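Local coordinates for catalytic domain of the nuclear inclusion protein A (nia) (Tobacco etch virus, PDB 1LVM) that probably cleaves viral polyprotein at specific sequences as a chymotrypsin-type cysteine protease, caught here with a peptide product bound, at residues F48-K53 / R88-I93; L106-P111 / T188-N193; E114-L119 / V164-G169. The protein carries 1 engineered substitution. One frame throughout, in Å; residues are numbered along the deposited sequence.

Contact 1. Residues F48-K53 / R88-I93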
loop_
_atom_site.group_PDB
_atom_site.type_symbol
_atom_site.label_atom_id
_atom_site.label_comp_id
_atom_site.label_asym_id
_atom_site.label_seq_id
_atom_site.Cartn_x
_atom_site.Cartn_y
_atom_site.Cartn_z
ATOM N N PHE A 48 -13.512 -0.385 1.725
ATOM C CA PHE A 48 -12.329 -1.141 1.265
ATOM C C PHE A 48 -11.044 -0.813 1.958
ATOM O O PHE A 48 -10.874 0.280 2.539
ATOM C CB PHE A 48 -12.094 -0.868 -0.229
ATOM C CG PHE A 48 -13.332 -1.037 -1.103
ATOM C CD1 PHE A 48 -14.110 -2.201 -1.005
ATOM C CD2 PHE A 48 -13.710 -0.053 -2.007
ATOM C CE1 PHE A 48 -15.257 -2.372 -1.806
ATOM C CE2 PHE A 48 -14.854 -0.195 -2.827
ATOM C CZ PHE A 48 -15.640 -1.370 -2.724
ATOM N N ILE A 49 -10.106 -1.767 1.911
ATOM C CA ILE A 49 -8.743 -1.525 2.389
ATOM C C ILE A 49 -7.878 -2.007 1.179
ATOM O O ILE A 49 -7.984 -3.144 0.730
ATOM C CB ILE A 49 -8.370 -2.338 3.629
ATOM C CG1 ILE A 49 -9.186 -1.825 4.829
ATOM C CG2 ILE A 49 -6.822 -2.168 3.943
ATOM C CD1 ILE A 49 -8.746 -2.459 6.177
ATOM N N ILE A 50 -7.038 -1.128 0.672
ATOM C CA ILE A 50 -6.181 -1.429 -0.507
ATOM C C ILE A 50 -4.858 -1.803 0.100
ATOM O O ILE A 50 -4.339 -1.048 0.927
ATOM C CB ILE A 50 -5.981 -0.155 -1.390
ATOM C CG1 ILE A 50 -7.318 0.270 -2.001
ATOM C CG2 ILE A 50 -4.961 -0.476 -2.567
ATOM C CD1 ILE A 50 -7.438 1.715 -2.253
ATOM N N THR A 51 -4.321 -2.957 -0.269
ATOM C CA THR A 51 -3.064 -3.405 0.346
ATOM C C THR A 51 -2.310 -4.353 -0.591
ATOM O O THR A 51 -2.696 -4.523 -1.786
ATOM C CB THR A 51 -3.313 -4.023 1.739
ATOM O OG1 THR A 51 -2.063 -4.269 2.384
ATOM C CG2 THR A 51 -4.114 -5.405 1.646
ATOM N N ASN A 52 -1.238 -4.934 -0.087
ATOM C CA ASN A 52 -0.435 -5.829 -0.945
ATOM C C ASN A 52 -1.091 -7.202 -1.092
ATOM O O ASN A 52 -1.583 -7.754 -0.122
ATOM C CB ASN A 52 0.938 -6.067 -0.298
ATOM C CG ASN A 52 1.684 -4.780 -0.055
ATOM O OD1 ASN A 52 1.466 -4.089 0.961
ATOM N ND2 ASN A 52 2.573 -4.439 -0.988
ATOM N N LYS A 53 -1.053 -7.772 -2.295
ATOM C CA LYS A 53 -1.582 -9.082 -2.509
ATOM C C LYS A 53 -0.787 -10.090 -1.640
ATOM O O LYS A 53 -1.366 -11.077 -1.163
ATOM C CB LYS A 53 -1.421 -9.423 -4.017
ATOM C CG LYS A 53 -2.273 -10.570 -4.528
ATOM C CD LYS A 53 -2.000 -10.847 -6.015
ATOM C CE LYS A 53 -2.784 -9.903 -6.946
ATOM N NZ LYS A 53 -2.355 -10.139 -8.372
ATOM N N ARG A 88 -0.158 -7.656 -10.461
ATOM C CA ARG A 88 0.461 -6.634 -9.536
ATOM C C ARG A 88 0.365 -7.152 -8.094
ATOM O O ARG A 88 -0.523 -7.937 -7.760
ATOM C CB ARG A 88 -0.339 -5.289 -9.528
ATOM C CG ARG A 88 -0.092 -4.404 -10.776
ATOM C CD ARG A 88 -0.913 -3.124 -10.837
ATOM N NE ARG A 88 -0.196 -2.033 -11.579
ATOM C CZ ARG A 88 -0.244 -1.905 -12.890
ATOM N NH1 ARG A 88 -0.950 -2.775 -13.575
ATOM N NH2 ARG A 88 0.384 -0.908 -13.522
ATOM N N ASP A 89 1.260 -6.678 -7.237
ATOM C CA ASP A 89 1.188 -7.017 -5.813
ATOM C C ASP A 89 0.173 -6.062 -5.182
ATOM O O ASP A 89 0.518 -5.252 -4.265
ATOM C CB ASP A 89 2.563 -6.811 -5.167
ATOM C CG ASP A 89 2.576 -7.089 -3.660
ATOM O OD1 ASP A 89 1.787 -7.957 -3.182
ATOM O OD2 ASP A 89 3.391 -6.398 -2.961
ATOM N N MET A 90 -1.076 -6.182 -5.576
ATOM C CA MET A 90 -2.115 -5.306 -5.022
ATOM C C MET A 90 -3.440 -6.014 -4.931
ATOM O O MET A 90 -3.818 -6.782 -5.839
ATOM C CB MET A 90 -2.288 -4.012 -5.903
ATOM C CG MET A 90 -3.168 -2.919 -5.201
ATOM S SD MET A 90 -3.408 -1.460 -6.228
ATOM C CE MET A 90 -1.868 -0.644 -5.782
ATOM N N ILE A 91 -4.173 -5.783 -3.853
ATOM C CA ILE A 91 -5.463 -6.482 -3.748
ATOM C C ILE A 91 -6.393 -5.547 -2.997
ATOM O O ILE A 91 -5.931 -4.666 -2.273
ATOM C CB ILE A 91 -5.238 -7.817 -2.902
ATOM C CG1 ILE A 91 -6.489 -8.761 -2.933
ATOM C CG2 ILE A 91 -4.862 -7.493 -1.424
ATOM C CD1 ILE A 91 -6.171 -10.112 -2.271
ATOM N N ILE A 92 -7.695 -5.695 -3.200
ATOM C CA ILE A 92 -8.603 -4.831 -2.387
ATOM C C ILE A 92 -9.439 -5.744 -1.528
ATOM O O ILE A 92 -9.994 -6.715 -2.027
ATOM C CB ILE A 92 -9.561 -3.993 -3.242
ATOM C CG1 ILE A 92 -8.775 -3.210 -4.282
ATOM C CG2 ILE A 92 -10.417 -3.060 -2.317
ATOM C CD1 ILE A 92 -9.678 -2.529 -5.368
ATOM N N ILE A 93 -9.454 -5.470 -0.229
ATOM C CA ILE A 93 -10.280 -6.239 0.736
ATOM C C ILE A 93 -11.559 -5.477 0.994
ATOM O O ILE A 93 -11.517 -4.236 1.221
ATOM C CB ILE A 93 -9.572 -6.275 2.059
ATOM C CG1 ILE A 93 -8.229 -6.968 1.899
ATOM C CG2 ILE A 93 -10.402 -6.979 3.125
ATOM C CD1 ILE A 93 -7.394 -6.837 3.201
#
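Ile49 faces Ile93 and Thr51 faces Ile91 as antiparallel hydrogen-bonded pairs, with the non-hydrogen-bonded pair Ile50 and Ile92 between them. Each outer pair exchanges two backbone bonds; Ile93 N to Ile49 O is 2.9 Å, and Ile91 N to Thr51 O is 2.8 Å.

Apolar contacts divide by sheet face. Beside Ile49 and Ile93, Thr51 CG2 lies 3.8 Å from Ile91 CG2, the two side chains running the same way, and Ile93 CD1 comes to the same methyl. Thr51 OG1, anti to the backbone N (chi1 -172°), bonds to Tyr41 O, while CG2, between the backbone N and the carbonyl carbon, does the packing. On the face of Ile50 and Ile92, Ile50 CG2 meets Met90 CG at 4.0 Å; at the start of the strand Phe48 CB rests 3.5 Å from Ile92 CG2.

Polar groups take over beyond the end of strand 48-51 and ahead of strand 91-94. Asn52 ND2 donates to Asp89 OD2 at 2.9 Å, approaching 49° above the carboxylate plane, and also reaches His175 O. Asp89 is further held by Ser176 OG and His54 N and touches the bound peptide, consistent with the aspartate of a His-Asp-Cys triad. Lys53 NZ donates to Arg88 O at 2.9 Å and to Ile85 O, and makes a cation-pi contact with Trp219.

This pair lies inside the first antiparallel sheet, flanked by strands 36-45 and 81-84; Ile50, Met90 and Ile92 pack on helix 194-199, Ile49 and Thr51 on strand 26-33.

Contact 2. Residues L106-P111 / T188-N193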
loop_
_atom_site.group_PDB
_atom_site.type_symbol
_atom_site.label_atom_id
_atom_site.label_comp_id
_atom_site.label_asym_id
_atom_site.label_seq_id
_atom_site.Cartn_x
_atom_site.Cartn_y
_atom_site.Cartn_z
ATOM N N LEU A 106 -9.802 10.404 -1.120
ATOM C CA LEU A 106 -8.461 10.163 -1.703
ATOM C C LEU A 106 -8.505 10.042 -3.224
ATOM O O LEU A 106 -9.468 9.536 -3.781
ATOM C CB LEU A 106 -7.879 8.816 -1.194
ATOM C CG LEU A 106 -7.645 8.649 0.292
ATOM C CD1 LEU A 106 -8.944 8.476 0.915
ATOM C CD2 LEU A 106 -6.824 7.408 0.609
ATOM N N LYS A 107 -7.408 10.429 -3.873
ATOM C CA LYS A 107 -7.291 10.321 -5.308
ATOM C C LYS A 107 -6.044 9.490 -5.616
ATOM O O LYS A 107 -4.999 9.659 -4.955
ATOM C CB LYS A 107 -7.162 11.711 -5.968
ATOM C CG LYS A 107 -8.341 12.689 -5.686
ATOM C CD LYS A 107 -9.609 12.222 -6.354
ATOM C CE LYS A 107 -10.825 13.089 -5.997
ATOM N NZ LYS A 107 -12.109 12.441 -6.421
ATOM N N PHE A 108 -6.213 8.552 -6.574
ATOM C CA PHE A 108 -5.166 7.652 -7.016
ATOM C C PHE A 108 -5.009 7.814 -8.527
ATOM O O PHE A 108 -5.988 8.011 -9.235
ATOM C CB PHE A 108 -5.543 6.172 -6.783
ATOM C CG PHE A 108 -5.812 5.807 -5.359
ATOM C CD1 PHE A 108 -7.036 6.111 -4.780
ATOM C CD2 PHE A 108 -4.854 5.080 -4.584
ATOM C CE1 PHE A 108 -7.299 5.711 -3.495
ATOM C CE2 PHE A 108 -5.130 4.694 -3.324
ATOM C CZ PHE A 108 -6.359 5.007 -2.769
ATOM N N ARG A 109 -3.785 7.709 -9.026
ATOM C CA ARG A 109 -3.559 7.710 -10.474
ATOM C C ARG A 109 -2.241 6.982 -10.743
ATOM O O ARG A 109 -1.466 6.682 -9.809
ATOM C CB ARG A 109 -3.483 9.135 -11.060
ATOM C CG ARG A 109 -2.232 9.865 -10.472
ATOM C CD ARG A 109 -1.949 11.173 -11.250
ATOM N NE ARG A 109 -1.033 12.038 -10.519
ATOM C CZ ARG A 109 0.290 11.904 -10.500
ATOM N NH1 ARG A 109 0.932 10.919 -11.173
ATOM N NH2 ARG A 109 0.984 12.773 -9.808
ATOM N N GLU A 110 -2.019 6.642 -12.018
ATOM C CA GLU A 110 -0.769 6.007 -12.392
ATOM C C GLU A 110 0.377 6.990 -12.197
ATOM O O GLU A 110 0.211 8.154 -12.379
ATOM C CB GLU A 110 -0.773 5.614 -13.858
ATOM C CG GLU A 110 -1.933 4.632 -14.194
ATOM C CD GLU A 110 -1.775 4.073 -15.601
ATOM O OE1 GLU A 110 -1.034 3.092 -15.758
ATOM O OE2 GLU A 110 -2.377 4.639 -16.524
ATOM N N PRO A 111 1.561 6.487 -11.805
ATOM C CA PRO A 111 2.739 7.324 -11.607
ATOM C C PRO A 111 3.193 7.853 -12.980
ATOM O O PRO A 111 2.792 7.325 -13.990
ATOM C CB PRO A 111 3.750 6.370 -10.960
ATOM C CG PRO A 111 3.317 4.994 -11.378
ATOM C CD PRO A 111 1.800 5.073 -11.405
ATOM N N THR A 188 4.476 -0.950 -6.041
ATOM C CA THR A 188 3.560 -1.436 -7.030
ATOM C C THR A 188 2.724 -0.244 -7.431
ATOM O O THR A 188 2.112 0.434 -6.583
ATOM C CB THR A 188 2.645 -2.525 -6.410
ATOM O OG1 THR A 188 3.459 -3.651 -6.036
ATOM C CG2 THR A 188 1.561 -2.936 -7.372
ATOM N N SER A 189 2.741 0.053 -8.724
ATOM C CA SER A 189 1.999 1.149 -9.262
ATOM C C SER A 189 0.457 0.987 -9.227
ATOM O O SER A 189 -0.115 -0.128 -9.298
ATOM C CB SER A 189 2.422 1.414 -10.720
ATOM O OG SER A 189 2.092 0.288 -11.541
ATOM N N VAL A 190 -0.214 2.122 -9.069
ATOM C CA VAL A 190 -1.669 2.160 -9.138
ATOM C C VAL A 190 -1.922 1.837 -10.628
ATOM O O VAL A 190 -1.296 2.477 -11.505
ATOM C CB VAL A 190 -2.179 3.613 -8.843
ATOM C CG1 VAL A 190 -3.592 3.862 -9.484
ATOM C CG2 VAL A 190 -2.185 3.826 -7.276
ATOM N N PRO A 191 -2.844 0.880 -10.928
ATOM C CA PRO A 191 -3.138 0.546 -12.307
ATOM C C PRO A 191 -4.008 1.569 -13.019
ATOM O O PRO A 191 -4.694 2.403 -12.410
ATOM C CB PRO A 191 -3.831 -0.820 -12.214
ATOM C CG PRO A 191 -4.642 -0.713 -10.860
ATOM C CD PRO A 191 -3.721 0.152 -9.956
ATOM N N LYS A 192 -4.078 1.466 -14.324
ATOM C CA LYS A 192 -4.950 2.380 -15.073
ATOM C C LYS A 192 -6.420 2.253 -14.623
ATOM O O LYS A 192 -6.887 1.155 -14.285
ATOM C CB LYS A 192 -4.840 2.020 -16.553
ATOM C CG LYS A 192 -5.643 2.867 -17.444
ATOM C CD LYS A 192 -5.497 2.324 -18.882
ATOM C CE LYS A 192 -6.201 3.188 -19.912
ATOM N NZ LYS A 192 -5.684 4.578 -19.889
ATOM N N ASN A 193 -7.124 3.388 -14.608
ATOM C CA ASN A 193 -8.542 3.485 -14.251
ATOM C C ASN A 193 -8.898 2.913 -12.877
ATOM O O ASN A 193 -9.972 2.299 -12.642
ATOM C CB ASN A 193 -9.387 2.877 -15.367
ATOM C CG ASN A 193 -9.255 3.672 -16.683
ATOM O OD1 ASN A 193 -8.897 4.854 -16.663
ATOM N ND2 ASN A 193 -9.504 3.024 -17.814
HETATM O O HOH W 1 0.306 2.037 -13.720
#
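Val190, set against Phe108 and the backbone of Arg109, centres a mixed van der Waals and water-bridged contact at the seam between the two beta-barrel domains of the chymotrypsin-like fold, where the linker joining them passes the segment that leaves strand 185-189. The touching parts, 108 to 111 and 189 to 192, run 110° apart, and no beta bridge pairs them.

Val190 does most of the touching. Its CB sits 3.3 Å from Arg109 O, with CG1 anti to the backbone N (chi1 156°) and also near that carbonyl. The other methyl, CG2, meets the edge of the Phe108 ring at CD2, 4.0 Å away, the two side chains standing at about a right angle. Next along, Pro111 CG packs 3.7 Å from Ser189 CB.

Glu110 reaches across Val190 O to Lys192, and Glu110 OE2 lies 3.6 Å from Lys192 CB. Its charge is 4.7 Å from the opposite one, measured Glu110 OE2 to Lys192 NZ, and may be felt without a salt bridge. One water donates to Glu110 OE1 at 2.7 Å and to Val190 O at 2.8 Å, with a weak link to Ser189 OG, which is also bonded to Gly145 O and Arg88 NH2.

Phe108 extends to Ile43 and Phe45 of strand 36-45 and meets the ring of Phe194 edge-to-face, while Pro111 packs on Val172 of strand 171-179 and Trp148 of strand 147-150; helix 194-199 follows directly after Asn193.

Contact 3. Residues E114-L119 / V164-G169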
loop_
_atom_site.group_PDB
_atom_site.type_symbol
_atom_site.label_atom_id
_atom_site.label_comp_id
_atom_site.label_asym_id
_atom_site.label_seq_id
_atom_site.Cartn_x
_atom_site.Cartn_y
_atom_site.Cartn_z
ATOM N N GLU A 114 9.758 10.117 -13.831
ATOM C CA GLU A 114 10.541 11.183 -13.282
ATOM C C GLU A 114 9.852 12.091 -12.267
ATOM O O GLU A 114 10.464 13.018 -11.739
ATOM C CB GLU A 114 11.146 11.971 -14.469
ATOM C CG GLU A 114 12.469 12.611 -14.134
ATOM C CD GLU A 114 13.455 12.597 -15.305
ATOM O OE1 GLU A 114 13.024 12.721 -16.482
ATOM O OE2 GLU A 114 14.665 12.478 -15.024
ATOM N N GLU A 115 8.599 11.815 -11.926
ATOM C CA GLU A 115 7.980 12.709 -10.965
ATOM C C GLU A 115 8.472 12.495 -9.540
ATOM O O GLU A 115 9.009 11.429 -9.164
ATOM C CB GLU A 115 6.452 12.600 -11.033
ATOM C CG GLU A 115 5.911 11.337 -10.432
ATOM C CD GLU A 115 4.385 11.382 -10.347
ATOM O OE1 GLU A 115 3.808 12.447 -10.045
ATOM O OE2 GLU A 115 3.753 10.350 -10.587
ATOM N N ARG A 116 8.302 13.538 -8.730
ATOM C CA ARG A 116 8.720 13.512 -7.342
ATOM C C ARG A 116 7.650 12.929 -6.410
ATOM O O ARG A 116 6.511 13.376 -6.456
ATOM C CB ARG A 116 9.034 14.941 -6.839
ATOM C CG ARG A 116 10.203 15.601 -7.644
ATOM C CD ARG A 116 10.353 17.091 -7.260
ATOM N NE ARG A 116 10.863 17.266 -5.893
ATOM C CZ ARG A 116 12.143 17.168 -5.525
ATOM N NH1 ARG A 116 13.098 16.900 -6.423
ATOM N NH2 ARG A 116 12.477 17.322 -4.242
ATOM N N ILE A 117 8.038 11.942 -5.604
ATOM C CA ILE A 117 7.112 11.298 -4.692
ATOM C C ILE A 117 7.686 11.213 -3.304
ATOM O O ILE A 117 8.916 11.340 -3.127
ATOM C CB ILE A 117 6.758 9.867 -5.190
ATOM C CG1 ILE A 117 8.028 8.981 -5.284
ATOM C CG2 ILE A 117 6.089 9.974 -6.584
ATOM C CD1 ILE A 117 7.756 7.475 -5.795
ATOM N N CYS A 118 6.810 11.043 -2.304
ATOM C CA CYS A 118 7.283 10.806 -0.956
ATOM C C CYS A 118 6.434 9.633 -0.425
ATOM O O CYS A 118 5.418 9.220 -0.999
ATOM C CB CYS A 118 7.135 12.061 -0.038
ATOM S SG CYS A 118 5.372 12.588 0.110
ATOM N N LEU A 119 6.923 9.051 0.631
ATOM C CA LEU A 119 6.280 7.931 1.252
ATOM C C LEU A 119 5.604 8.416 2.516
ATOM O O LEU A 119 6.227 9.031 3.380
ATOM C CB LEU A 119 7.317 6.867 1.600
ATOM C CG LEU A 119 6.790 5.554 2.206
ATOM C CD1 LEU A 119 6.093 4.771 1.152
ATOM C CD2 LEU A 119 7.925 4.715 2.731
ATOM N N VAL A 164 3.170 9.031 -2.585
ATOM C CA VAL A 164 2.331 10.183 -2.925
ATOM C C VAL A 164 3.118 11.223 -3.739
ATOM O O VAL A 164 4.265 11.538 -3.406
ATOM C CB VAL A 164 1.841 10.890 -1.580
ATOM C CG1 VAL A 164 0.783 11.940 -1.910
ATOM C CG2 VAL A 164 1.230 9.847 -0.607
ATOM N N SER A 165 2.481 11.715 -4.796
ATOM C CA SER A 165 3.057 12.737 -5.682
ATOM C C SER A 165 3.110 14.072 -4.922
ATOM O O SER A 165 2.097 14.506 -4.340
ATOM C CB SER A 165 2.106 12.953 -6.860
ATOM O OG SER A 165 2.512 14.126 -7.605
ATOM N N THR A 166 4.253 14.737 -4.912
ATOM C CA THR A 166 4.294 16.020 -4.197
ATOM C C THR A 166 3.655 17.034 -5.137
ATOM O O THR A 166 3.274 18.125 -4.727
ATOM C CB THR A 166 5.779 16.443 -3.813
ATOM O OG1 THR A 166 6.522 16.592 -5.037
ATOM C CG2 THR A 166 6.455 15.363 -2.955
ATOM N N ARG A 167 3.495 16.675 -6.405
ATOM C CA ARG A 167 2.883 17.617 -7.344
ATOM C C ARG A 167 1.402 17.814 -7.134
ATOM O O ARG A 167 0.955 18.947 -7.152
ATOM C CB ARG A 167 3.055 17.195 -8.803
ATOM C CG ARG A 167 2.711 18.355 -9.765
ATOM C CD ARG A 167 2.885 17.939 -11.223
ATOM N NE ARG A 167 2.165 16.705 -11.513
ATOM C CZ ARG A 167 0.852 16.625 -11.741
ATOM N NH1 ARG A 167 0.073 17.709 -11.736
ATOM N NH2 ARG A 167 0.305 15.441 -11.945
ATOM N N ASP A 168 0.626 16.743 -6.907
ATOM C CA ASP A 168 -0.793 16.932 -6.769
ATOM C C ASP A 168 -1.390 16.194 -5.591
ATOM O O ASP A 168 -2.610 16.231 -5.393
ATOM C CB ASP A 168 -1.490 16.545 -8.106
ATOM C CG ASP A 168 -1.294 15.072 -8.470
ATOM O OD1 ASP A 168 -0.692 14.337 -7.659
ATOM O OD2 ASP A 168 -1.720 14.678 -9.575
ATOM N N GLY A 169 -0.543 15.557 -4.776
ATOM C CA GLY A 169 -1.055 14.862 -3.581
ATOM C C GLY A 169 -1.805 13.550 -3.886
ATOM O O GLY A 169 -2.420 12.970 -2.993
HETATM O O HOH W 2 5.114 14.524 -8.305
HETATM O O HOH W 3 3.391 14.318 -11.923
#
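Cys118 and Val164 form an antiparallel hydrogen-bonded pair, next to the non-hydrogen-bonded pair Ile117 and Ser165, and the ladder ends with Thr166 N bonded to Arg116 O. Cys118 N to Val164 O and Val164 N to Cys118 O are both 2.8 Å; the last bond is longer, 3.1 Å between Thr166 N and Arg116 O, and its donor is tilted 29° from the carbonyl plane.

Apolar contact between side chains is modest. Cys118 SG lies 4.3 Å from Val164 CB, and Thr166 CG2 approaches the same sulfur. Thr166 also brings OG1 up to Arg116 CB.

The denser network is polar, around Glu115 and Ser165. Glu115 CG lies between the backbone N and the carbonyl carbon (chi1 74°); the chain runs extended from there, and Glu115 OE1 lies 3.6 Å from Ser165 CB. A bridging water accepts from Ser165 OG at 2.7 Å and donates both to Glu115 OE1 and to Arg116 O, the latter at 2.6 Å. A second water accepts from Arg167 NE and donates to Glu115 OE1, 2.7 Å away. OE1 thus gathers two waters and a salt bridge to Arg109, while OE2 takes Gln112 N. Ser165 OG in turn receives weak bonds from Arg167 N and Asp168 N, and Gly169 N to Ser165 O helps tie the turn.

These are the terminal strands in the order of the six-stranded sheet, so their pairing closes the second barrel. Strand 116-123 has strand 130-142 on its other flank and strand 162-165 has strand 171-179, where Val172 packs against Glu115 and Ile117.

Read from the N terminus, the chain first closes contact 1, a 34-residue loop within the first domain. It then leaves strand 91-94 and enters the linker, where 106-111 opens contact 2. Before that loop shuts, strand 116-123 opens contact 3 and strand 162-165 completes it, so contact 3 nests inside contact 2, while contact 1 precedes both in series. Contact 2 is the physical intermediary: Ser189 meets Arg88 and Phe108 meets Ile50 on the side of contact 1, and Arg109 forms salt bridges with Glu115 and Asp168 on the other. Contacts 1 and 3 do not touch, their nearest atoms being about 10 Å apart.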